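PDB 3MZ2: glycerophosphoryl diester phosphodiesterase from Parabacteroides distasonis, which probably hydrolyses glycerophosphodiesters, releasing an alcohol and glycerol 3-phosphate. Local coordinates for residues 57-62 with 271-276; 75-80 with 97-102; 250-255 with 265-270. All coordinates share one frame; numbering follows the deposited sequence. Where two conformers were deposited one is given.

Interaction 1. Residues 57-62 with 271-276; sequences LSYTPA and VAEAIS
Thr60 and Ala272 bring the two backbones closest, with Thr60 CA 6.2 Å from Ala272 CA. Residues 57-62 leave helix 50-59 and continue as extended chain, through Thr60 and Pro61, toward strand 63-70. Residues 271-276 take in the later part of helix 268-275. The fold is a TIM barrel, and the contact lies on its outside, where an early and a late element of the chain come side by side. Ile34 of barrel strand 33-36 touches Thr60, Val271 and Ala272, so both segments pack against the same strand residue.

The side-chain contact is small and centred on one methyl group. Ala272 CB presses on Thr60 CB at 3.4 Å, which is tighter than usual for two carbons. The branches of Thr60 are also close to this methyl, with OG1 at 3.6 Å and CG2 at 3.9 Å from Ala272 CB. The methyl therefore meets the branch point of the threonine instead of a single tip, and the small alanine lets the helix come this near.

Tyr59 and Glu273 form a looser second contact at the exposed border. The extended glutamate chain carries OE2 to 4.1 Å from Tyr59 CD2. The ring and the carboxylate are turned 53° apart. The tyrosine ring also packs on Ile269, one turn earlier in the same helix as Glu273.

The polar branch of Thr60 is used within its own segment. OG1 stands opposite the backbone N across the CA-CB bond (chi1 -177°), which puts the hydroxyl beside the carbonyl carbon, on the side of the following residue. Thr60 OG1 donates a hydrogen bond to Pro61 O over 2.9 Å, approaching 30° out of the carbonyl plane.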
loop_
_atom_site.group_PDB
_atom_site.type_symbol
_atom_site.label_atom_id
_atom_site.label_comp_id
_atom_site.label_asym_id
_atom_site.label_seq_id
_atom_site.Cartn_x
_atom_site.Cartn_y
_atom_site.Cartn_z
ATOM N N LEU A 57 -13.053 16.959 -18.269
ATOM C CA LEU A 57 -14.166 16.636 -19.163
ATOM C C LEU A 57 -14.549 17.721 -20.173
ATOM O O LEU A 57 -15.113 17.413 -21.232
ATOM C CB LEU A 57 -15.391 16.236 -18.375
ATOM C CG LEU A 57 -15.255 14.959 -17.555
ATOM C CD1 LEU A 57 -16.624 14.606 -17.011
ATOM C CD2 LEU A 57 -14.650 13.787 -18.322
ATOM N N SER A 58 -14.249 18.993 -19.890
ATOM C CA SER A 58 -14.506 20.071 -20.849
ATOM C C SER A 58 -13.672 19.925 -22.129
ATOM O O SER A 58 -14.063 20.398 -23.196
ATOM C CB SER A 58 -14.229 21.442 -20.213
ATOM O OG SER A 58 -14.968 21.616 -19.011
ATOM N N TYR A 59 -12.513 19.268 -22.018
ATOM C CA TYR A 59 -11.595 19.033 -23.151
ATOM C C TYR A 59 -11.628 17.615 -23.732
ATOM O O TYR A 59 -11.387 17.421 -24.922
ATOM C CB TYR A 59 -10.160 19.311 -22.720
ATOM C CG TYR A 59 -9.875 20.734 -22.344
ATOM C CD1 TYR A 59 -10.047 21.168 -21.054
ATOM C CD2 TYR A 59 -9.369 21.637 -23.287
ATOM C CE1 TYR A 59 -9.774 22.485 -20.682
ATOM C CE2 TYR A 59 -9.082 22.965 -22.930
ATOM C CZ TYR A 59 -9.291 23.376 -21.616
ATOM O OH TYR A 59 -9.022 24.672 -21.212
ATOM N N THR A 60 -11.904 16.610 -22.898
ATOM C CA THR A 60 -11.891 15.250 -23.337
ATOM C C THR A 60 -12.777 14.337 -22.534
ATOM O O THR A 60 -12.882 14.517 -21.329
ATOM C CB THR A 60 -10.411 14.705 -23.280
ATOM O OG1 THR A 60 -10.349 13.363 -23.785
ATOM C CG2 THR A 60 -9.817 14.771 -21.843
ATOM N N PRO A 61 -13.374 13.298 -23.155
ATOM C CA PRO A 61 -13.907 12.227 -22.308
ATOM C C PRO A 61 -12.775 11.555 -21.563
ATOM O O PRO A 61 -11.681 11.431 -22.101
ATOM C CB PRO A 61 -14.552 11.259 -23.311
ATOM C CG PRO A 61 -13.955 11.566 -24.571
ATOM C CD PRO A 61 -13.504 12.972 -24.586
ATOM N N ALA A 62 -13.017 11.164 -20.314
ATOM C CA ALA A 62 -12.010 10.485 -19.538
ATOM C C ALA A 62 -12.694 9.766 -18.372
ATOM O O ALA A 62 -13.797 10.121 -17.986
ATOM C CB ALA A 62 -10.968 11.487 -19.006
ATOM N N VAL A 271 -2.777 14.749 -23.304
ATOM C CA VAL A 271 -2.928 13.470 -23.978
ATOM C C VAL A 271 -4.006 13.605 -25.067
ATOM O O VAL A 271 -3.782 13.218 -26.222
ATOM C CB VAL A 271 -3.251 12.302 -23.034
ATOM C CG1 VAL A 271 -3.430 11.015 -23.846
ATOM C CG2 VAL A 271 -2.117 12.104 -22.063
ATOM N N ALA A 272 -5.131 14.199 -24.697
ATOM C CA ALA A 272 -6.235 14.400 -25.644
ATOM C C ALA A 272 -5.817 15.204 -26.843
ATOM O O ALA A 272 -6.090 14.835 -27.974
ATOM C CB ALA A 272 -7.420 15.093 -24.955
ATOM N N GLU A 273 -5.161 16.347 -26.619
ATOM C CA GLU A 273 -4.677 17.159 -27.737
ATOM C C GLU A 273 -3.683 16.407 -28.619
ATOM O O GLU A 273 -3.744 16.518 -29.855
ATOM C CB GLU A 273 -4.124 18.508 -27.222
ATOM C CG GLU A 273 -5.270 19.293 -26.581
ATOM C CD GLU A 273 -4.959 20.694 -26.110
ATOM O OE1 GLU A 273 -3.820 21.168 -26.347
ATOM O OE2 GLU A 273 -5.903 21.321 -25.518
ATOM N N ALA A 274 -2.789 15.625 -27.996
ATOM C CA ALA A 274 -1.750 14.911 -28.762
ATOM C C ALA A 274 -2.319 13.808 -29.657
ATOM O O ALA A 274 -1.843 13.623 -30.780
ATOM C CB ALA A 274 -0.719 14.289 -27.807
ATOM N N ILE A 275 -3.323 13.081 -29.161
ATOM C CA ILE A 275 -3.866 11.909 -29.846
ATOM C C ILE A 275 -5.154 12.174 -30.605
ATOM O O ILE A 275 -5.693 11.252 -31.192
ATOM C CB ILE A 275 -4.002 10.688 -28.948
ATOM C CG1 ILE A 275 -5.233 10.740 -27.999
ATOM C CG2 ILE A 275 -2.673 10.473 -28.140
ATOM C CD1 ILE A 275 -5.371 9.531 -27.175
ATOM N N SER A 276 -5.601 13.438 -30.648
ATOM C CA SER A 276 -6.897 13.762 -31.283
ATOM C C SER A 276 -6.959 13.239 -32.731
ATOM O O SER A 276 -7.988 12.697 -33.184
ATOM C CB SER A 276 -7.144 15.284 -31.252
ATOM O OG SER A 276 -6.210 16.038 -31.999
#

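Interaction 2. Residues 75-80 with 97-102; sequences VIVLFH and YTWEEL. With SO4 (sulfate ion), chain C.
Val75 and Trp99 meet where the backbones are nearest, with Val75 CA 6.5 Å from Trp99 CA. The bump is the tryptophan CB. It faces the whole isopropyl group of Val75, nearest to CG2 at 4.0 Å, with Val75 CB and CG1 hardly farther away. Val77 fits next to this pair and uses both its methyls. Its CG1 comes to the edge of the indole, near the ring plane, 4.2 Å from Trp99 CD1. Its CG2 turns to the other partner and lies 4.4 Å from Leu102 CD1. The valine thus fills the hollow between the indole and the leucine, about one turn apart on the short helix 99-102.

Strand 76-78 runs antiparallel to barrel strand 63-70. The whole excursion leaves the TIM barrel before helix 122-129, consistent with the insertion found in this phosphodiesterase family. A capping box starts the helix: Glu101 N donates to Thr98 OG1 over 3.1 Å, and Thr98 N donates to Glu101 OE1 over 2.8 Å.

At the far end of residues 75-80, His80 turns to a sulfate ion. With CG anti to the backbone N (chi1 178°), the ring extends away from that nitrogen and brings NE2 to the anion. The ring edge meets the sulfate, and His80 NE2 donates to sulfate O4 over 3.2 Å at 159°. His37 and Arg38 also hydrogen-bond this sulfate, which may mark a phosphate position. A leucine in place of His80 would probably leave sulfate O4 without this N-H donor and the ion more loosely held. Asp82 of the second subunit packs on the His80 side chain.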
loop_
_atom_site.group_PDB
_atom_site.type_symbol
_atom_site.label_atom_id
_atom_site.label_comp_id
_atom_site.label_asym_id
_atom_site.label_seq_id
_atom_site.Cartn_x
_atom_site.Cartn_y
_atom_site.Cartn_z
ATOM N N VAL A 75 -14.537 9.395 7.661
ATOM C CA VAL A 75 -15.100 9.853 6.417
ATOM C C VAL A 75 -14.061 9.542 5.338
ATOM O O VAL A 75 -12.871 9.756 5.546
ATOM C CB VAL A 75 -15.424 11.338 6.482
ATOM C CG1 VAL A 75 -15.952 11.864 5.123
ATOM C CG2 VAL A 75 -16.451 11.577 7.608
ATOM N N ILE A 76 -14.520 9.010 4.210
ATOM C CA ILE A 76 -13.638 8.798 3.069
ATOM C C ILE A 76 -13.549 10.069 2.201
ATOM O O ILE A 76 -14.562 10.546 1.642
ATOM C CB ILE A 76 -14.081 7.604 2.183
ATOM C CG1 ILE A 76 -14.248 6.336 3.004
ATOM C CG2 ILE A 76 -13.073 7.380 1.025
ATOM C CD1 ILE A 76 -15.024 5.301 2.257
ATOM N N VAL A 77 -12.318 10.595 2.098
ATOM C CA VAL A 77 -12.012 11.746 1.251
ATOM C C VAL A 77 -11.025 11.342 0.149
ATOM O O VAL A 77 -10.475 10.264 0.191
ATOM C CB VAL A 77 -11.450 12.924 2.092
ATOM C CG1 VAL A 77 -12.456 13.413 3.110
ATOM C CG2 VAL A 77 -10.139 12.541 2.810
ATOM N N LEU A 78 -10.840 12.202 -0.863
ATOM C CA LEU A 78 -9.897 11.936 -1.943
ATOM C C LEU A 78 -8.661 12.773 -1.668
ATOM O O LEU A 78 -8.763 13.994 -1.666
ATOM C CB LEU A 78 -10.480 12.366 -3.282
ATOM C CG LEU A 78 -11.829 11.741 -3.614
ATOM C CD1 LEU A 78 -12.283 12.091 -5.019
ATOM C CD2 LEU A 78 -11.841 10.257 -3.414
ATOM N N PHE A 79 -7.526 12.118 -1.474
ATOM C CA PHE A 79 -6.280 12.782 -1.173
ATOM C C PHE A 79 -5.162 11.729 -1.247
ATOM O O PHE A 79 -5.226 10.716 -0.540
ATOM C CB PHE A 79 -6.318 13.403 0.246
ATOM C CG PHE A 79 -5.265 14.435 0.457
ATOM C CD1 PHE A 79 -5.490 15.752 0.064
ATOM C CD2 PHE A 79 -4.038 14.097 1.002
ATOM C CE1 PHE A 79 -4.522 16.697 0.216
ATOM C CE2 PHE A 79 -3.064 15.055 1.138
ATOM C CZ PHE A 79 -3.319 16.352 0.761
ATOM N N HIS A 80 -4.140 11.968 -2.060
ATOM C CA HIS A 80 -3.145 10.919 -2.306
ATOM C C HIS A 80 -2.163 10.656 -1.155
ATOM O O HIS A 80 -1.999 9.526 -0.728
ATOM C CB HIS A 80 -2.359 11.199 -3.588
ATOM C CG HIS A 80 -1.301 10.171 -3.860
ATOM N ND1 HIS A 80 -0.026 10.276 -3.333
ATOM C CD2 HIS A 80 -1.353 8.971 -4.483
ATOM C CE1 HIS A 80 0.674 9.210 -3.689
ATOM N NE2 HIS A 80 -0.098 8.416 -4.404
ATOM N N TYR A 97 -7.352 14.852 11.245
ATOM C CA TYR A 97 -8.381 15.885 11.179
ATOM C C TYR A 97 -9.736 15.274 10.862
ATOM O O TYR A 97 -9.834 14.336 10.096
ATOM C CB TYR A 97 -8.039 16.886 10.066
ATOM C CG TYR A 97 -6.751 17.626 10.304
ATOM C CD1 TYR A 97 -6.718 18.749 11.102
ATOM C CD2 TYR A 97 -5.573 17.236 9.663
ATOM C CE1 TYR A 97 -5.535 19.446 11.318
ATOM C CE2 TYR A 97 -4.381 17.925 9.883
ATOM C CZ TYR A 97 -4.379 19.034 10.700
ATOM O OH TYR A 97 -3.223 19.755 10.927
ATOM N N THR A 98 -10.786 15.806 11.472
ATOM C CA THR A 98 -12.124 15.471 11.045
ATOM C C THR A 98 -12.355 16.046 9.677
ATOM O O THR A 98 -11.626 16.981 9.267
ATOM C CB THR A 98 -13.200 16.050 11.978
ATOM O OG1 THR A 98 -13.121 17.476 11.962
ATOM C CG2 THR A 98 -13.005 15.553 13.406
ATOM N N TRP A 99 -13.398 15.547 9.010
ATOM C CA TRP A 99 -13.836 16.071 7.721
ATOM C C TRP A 99 -14.080 17.580 7.839
ATOM O O TRP A 99 -13.612 18.342 7.012
ATOM C CB TRP A 99 -15.097 15.345 7.178
ATOM C CG TRP A 99 -15.709 16.117 5.998
ATOM C CD1 TRP A 99 -15.325 16.058 4.679
ATOM C CD2 TRP A 99 -16.758 17.089 6.057
ATOM N NE1 TRP A 99 -16.099 16.914 3.917
ATOM C CE2 TRP A 99 -16.970 17.566 4.743
ATOM C CE3 TRP A 99 -17.517 17.633 7.098
ATOM C CZ2 TRP A 99 -17.939 18.544 4.445
ATOM C CZ3 TRP A 99 -18.483 18.597 6.796
ATOM C CH2 TRP A 99 -18.681 19.036 5.479
ATOM N N GLU A 100 -14.803 18.004 8.869
ATOM C CA GLU A 100 -15.094 19.417 9.043
ATOM C C GLU A 100 -13.824 20.257 9.181
ATOM O O GLU A 100 -13.721 21.324 8.567
ATOM C CB GLU A 100 -16.020 19.620 10.217
ATOM C CG GLU A 100 -16.539 21.028 10.311
ATOM C CD GLU A 100 -17.491 21.216 11.452
ATOM O OE1 GLU A 100 -17.823 20.218 12.132
ATOM O OE2 GLU A 100 -17.913 22.373 11.672
ATOM N N GLU A 101 -12.849 19.774 9.962
ATOM C CA GLU A 101 -11.560 20.468 10.088
ATOM C C GLU A 101 -10.808 20.541 8.766
ATOM O O GLU A 101 -10.266 21.598 8.401
ATOM C CB GLU A 101 -10.692 19.786 11.151
ATOM C CG GLU A 101 -11.242 19.941 12.574
ATOM C CD GLU A 101 -10.606 19.004 13.575
ATOM O OE1 GLU A 101 -10.054 17.953 13.196
ATOM O OE2 GLU A 101 -10.706 19.300 14.772
ATOM N N LEU A 102 -10.831 19.435 8.025
ATOM C CA LEU A 102 -10.184 19.356 6.700
ATOM C C LEU A 102 -10.726 20.397 5.725
ATOM O O LEU A 102 -10.026 20.871 4.847
ATOM C CB LEU A 102 -10.335 17.957 6.114
ATOM C CG LEU A 102 -9.376 16.882 6.620
ATOM C CD1 LEU A 102 -9.707 15.560 5.926
ATOM C CD2 LEU A 102 -7.881 17.259 6.415
HETATM S S SO4 C . 0.232 6.675 -7.720
HETATM O O1 SO4 C . -0.905 7.569 -7.496
HETATM O O2 SO4 C . -0.114 5.782 -8.828
HETATM O O3 SO4 C . 1.462 7.408 -8.069
HETATM O O4 SO4 C . 0.522 5.998 -6.431
#

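Interaction 3. Residues 250-255 with 265-270; sequences EAYRMI and SDRPIE. With SO4 (sulfate ion), chain F.
Tyr252 and Glu270 are the nearest residues along the two backbones, with Tyr252 CA 8.8 Å from Glu270 CA, a gap that the long tyrosine side chain bridges. Helix 245-257, strand 262-265 and helix 268-275 follow one another near the C-terminal end of the TIM-barrel fold. Residues 265-270 cover the turn from that strand into the final helix.

The Tyr252 ring reaches across from its helix. Its CE2 lies 4.2 Å from Glu270 CB. Further out, Tyr252 OH is 3.6 Å from Arg267 CD, and the two side chains cross at about a right angle. Ser265 OG is 3.7 Å from Tyr252 OH. Both hydroxyls are hydrogen-bonded to Asp240 OD1, so the aspartate joins them.

Ser265 also holds the turn. Its OG accepts from Arg267 N over 2.9 Å, forming an ST turn just before the helix. Arg267 is the N-cap residue. Its chain, straight from CG to NE, passes the Tyr252 hydroxyl and carries the guanidinium beyond it. This group has three separate uses. NE bonds to Asp240 O. NH1 forms a salt bridge with Glu270 OE2 at 3.1 Å, with the carboxylate oxygen 29° out of the guanidinium plane. NH2 donates at its edge to O2 of a second sulfate over 2.9 Å, an ion also bound by Lys241.

Glu270 has a further salt bridge, from OE1 to Arg248. One carboxylate is thus set between two arginines, which probably eases the closeness of Arg248 and Arg267. Together with the Asp240 O bond to NE, it probably limits rotation of the guanidinium, leaving NH2 to meet the sulfate.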
loop_
_atom_site.group_PDB
_atom_site.type_symbol
_atom_site.label_atom_id
_atom_site.label_comp_id
_atom_site.label_asym_id
_atom_site.label_seq_id
_atom_site.Cartn_x
_atom_site.Cartn_y
_atom_site.Cartn_z
ATOM N N GLU A 250 4.543 13.609 -28.671
ATOM C CA GLU A 250 5.110 12.534 -29.469
ATOM C C GLU A 250 5.014 11.207 -28.724
ATOM O O GLU A 250 4.632 10.156 -29.314
ATOM C CB GLU A 250 6.565 12.844 -29.860
ATOM C CG GLU A 250 7.155 11.820 -30.845
ATOM C CD GLU A 250 7.582 10.537 -30.199
ATOM O OE1 GLU A 250 8.090 10.578 -29.041
ATOM O OE2 GLU A 250 7.391 9.482 -30.858
ATOM N N ALA A 251 5.327 11.234 -27.428
ATOM C CA ALA A 251 5.310 10.044 -26.612
ATOM C C ALA A 251 3.897 9.449 -26.479
ATOM O O ALA A 251 3.690 8.250 -26.591
ATOM C CB ALA A 251 5.892 10.371 -25.201
ATOM N N TYR A 252 2.888 10.296 -26.284
ATOM C CA TYR A 252 1.522 9.817 -26.174
ATOM C C TYR A 252 1.058 9.174 -27.482
ATOM O O TYR A 252 0.442 8.119 -27.481
ATOM C CB TYR A 252 0.570 10.949 -25.767
ATOM C CG TYR A 252 0.920 11.639 -24.447
ATOM C CD1 TYR A 252 1.305 10.916 -23.325
ATOM C CD2 TYR A 252 0.811 13.022 -24.335
ATOM C CE1 TYR A 252 1.614 11.549 -22.127
ATOM C CE2 TYR A 252 1.124 13.677 -23.142
ATOM C CZ TYR A 252 1.516 12.936 -22.039
ATOM O OH TYR A 252 1.814 13.592 -20.869
ATOM N N ARG A 253 1.374 9.805 -28.605
ATOM C CA ARG A 253 1.085 9.170 -29.902
ATOM C C ARG A 253 1.790 7.842 -30.119
ATOM O O ARG A 253 1.184 6.894 -30.603
ATOM C CB ARG A 253 1.353 10.173 -31.059
ATOM C CG ARG A 253 0.318 11.279 -31.159
ATOM C CD ARG A 253 0.567 12.128 -32.377
ATOM N NE ARG A 253 1.817 12.892 -32.346
ATOM C CZ ARG A 253 1.950 14.130 -31.850
ATOM N NH1 ARG A 253 0.880 14.789 -31.319
ATOM N NH2 ARG A 253 3.146 14.716 -31.894
HETATM N N MSE A 254 3.059 7.745 -29.730
HETATM C CA MSE A 254 3.818 6.500 -29.891
HETATM C C MSE A 254 3.131 5.365 -29.112
HETATM O O MSE A 254 2.992 4.249 -29.612
HETATM C CB MSE A 254 5.261 6.715 -29.436
HETATM C CG MSE A 254 6.089 5.489 -29.448
HETATM SE SE MSE A 254 8.001 5.941 -29.676
HETATM C CE MSE A 254 8.256 7.143 -28.106
ATOM N N ILE A 255 2.624 5.671 -27.910
ATOM C CA ILE A 255 1.944 4.667 -27.105
ATOM C C ILE A 255 0.733 4.119 -27.849
ATOM O O ILE A 255 0.554 2.899 -27.926
ATOM C CB ILE A 255 1.545 5.171 -25.718
ATOM C CG1 ILE A 255 2.817 5.401 -24.891
ATOM C CG2 ILE A 255 0.610 4.162 -25.050
ATOM C CD1 ILE A 255 2.656 6.374 -23.716
ATOM N N SER A 265 -2.762 9.337 -17.236
ATOM C CA SER A 265 -1.834 10.455 -17.229
ATOM C C SER A 265 -2.199 11.509 -16.226
ATOM O O SER A 265 -3.417 11.749 -15.973
ATOM C CB SER A 265 -1.777 11.046 -18.655
ATOM O OG SER A 265 -0.963 12.190 -18.777
ATOM N N ASP A 266 -1.182 12.194 -15.685
ATOM C CA ASP A 266 -1.393 13.386 -14.878
ATOM C C ASP A 266 -1.788 14.565 -15.782
ATOM O O ASP A 266 -2.217 15.575 -15.275
ATOM C CB ASP A 266 -0.141 13.774 -14.068
ATOM C CG ASP A 266 0.114 12.861 -12.887
ATOM O OD1 ASP A 266 -0.863 12.378 -12.310
ATOM O OD2 ASP A 266 1.303 12.630 -12.549
ATOM N N ARG A 267 -1.617 14.404 -17.104
ATOM C CA ARG A 267 -1.845 15.434 -18.087
ATOM C C ARG A 267 -2.870 15.014 -19.141
ATOM O O ARG A 267 -2.587 15.065 -20.322
ATOM C CB ARG A 267 -0.535 15.783 -18.781
ATOM C CG ARG A 267 0.619 16.188 -17.867
ATOM C CD ARG A 267 1.877 16.412 -18.704
ATOM N NE ARG A 267 3.047 16.748 -17.888
ATOM C CZ ARG A 267 3.360 17.974 -17.461
ATOM N NH1 ARG A 267 2.601 19.012 -17.776
ATOM N NH2 ARG A 267 4.461 18.170 -16.734
ATOM N N PRO A 268 -4.070 14.599 -18.703
ATOM C CA PRO A 268 -5.048 14.044 -19.663
ATOM C C PRO A 268 -5.456 14.964 -20.823
ATOM O O PRO A 268 -5.822 14.491 -21.907
ATOM C CB PRO A 268 -6.246 13.727 -18.776
ATOM C CG PRO A 268 -6.092 14.656 -17.578
ATOM C CD PRO A 268 -4.631 14.701 -17.338
ATOM N N ILE A 269 -5.460 16.277 -20.582
ATOM C CA ILE A 269 -5.798 17.265 -21.613
ATOM C C ILE A 269 -4.700 17.288 -22.648
ATOM O O ILE A 269 -4.957 17.316 -23.856
ATOM C CB ILE A 269 -6.085 18.662 -21.050
ATOM C CG1 ILE A 269 -7.249 18.602 -20.041
ATOM C CG2 ILE A 269 -6.437 19.661 -22.245
ATOM C CD1 ILE A 269 -7.360 19.843 -19.202
ATOM N N GLU A 270 -3.444 17.204 -22.208
ATOM C CA GLU A 270 -2.350 17.146 -23.184
ATOM C C GLU A 270 -2.431 15.856 -23.981
ATOM O O GLU A 270 -2.148 15.840 -25.202
ATOM C CB GLU A 270 -0.989 17.230 -22.498
ATOM C CG GLU A 270 -0.629 18.566 -21.980
ATOM C CD GLU A 270 0.840 18.636 -21.535
ATOM O OE1 GLU A 270 1.713 18.021 -22.160
ATOM O OE2 GLU A 270 1.103 19.305 -20.531
HETATM S S SO4 F . 6.593 17.007 -13.846
HETATM O O1 SO4 F . 6.398 18.457 -13.784
HETATM O O2 SO4 F . 6.184 16.508 -15.162
HETATM O O3 SO4 F . 8.003 16.689 -13.623
HETATM O O4 SO4 F . 5.807 16.370 -12.790
#

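From the N terminus, residues 57-62 open interaction 1 at helix 50-59. The chain then makes interaction 2, a short local loop from 75-80 to 97-102 that ties strand 76-78 to helix 99-102. Interaction 3 closes later, joining helix 245-257 to the start of helix 268-275. Interaction 1 closes last, at 271-276, bringing the end region of helix 50-59 against helix 268-275. It encloses both others, which follow one another in series. Interactions 1 and 3 share helix 268-275 and touch: Val271 packs on Tyr252 and Ser265, and Arg253 probably bonds to Ala274 O. Interaction 2 stands apart, its centre about 30 Å from that of interaction 1.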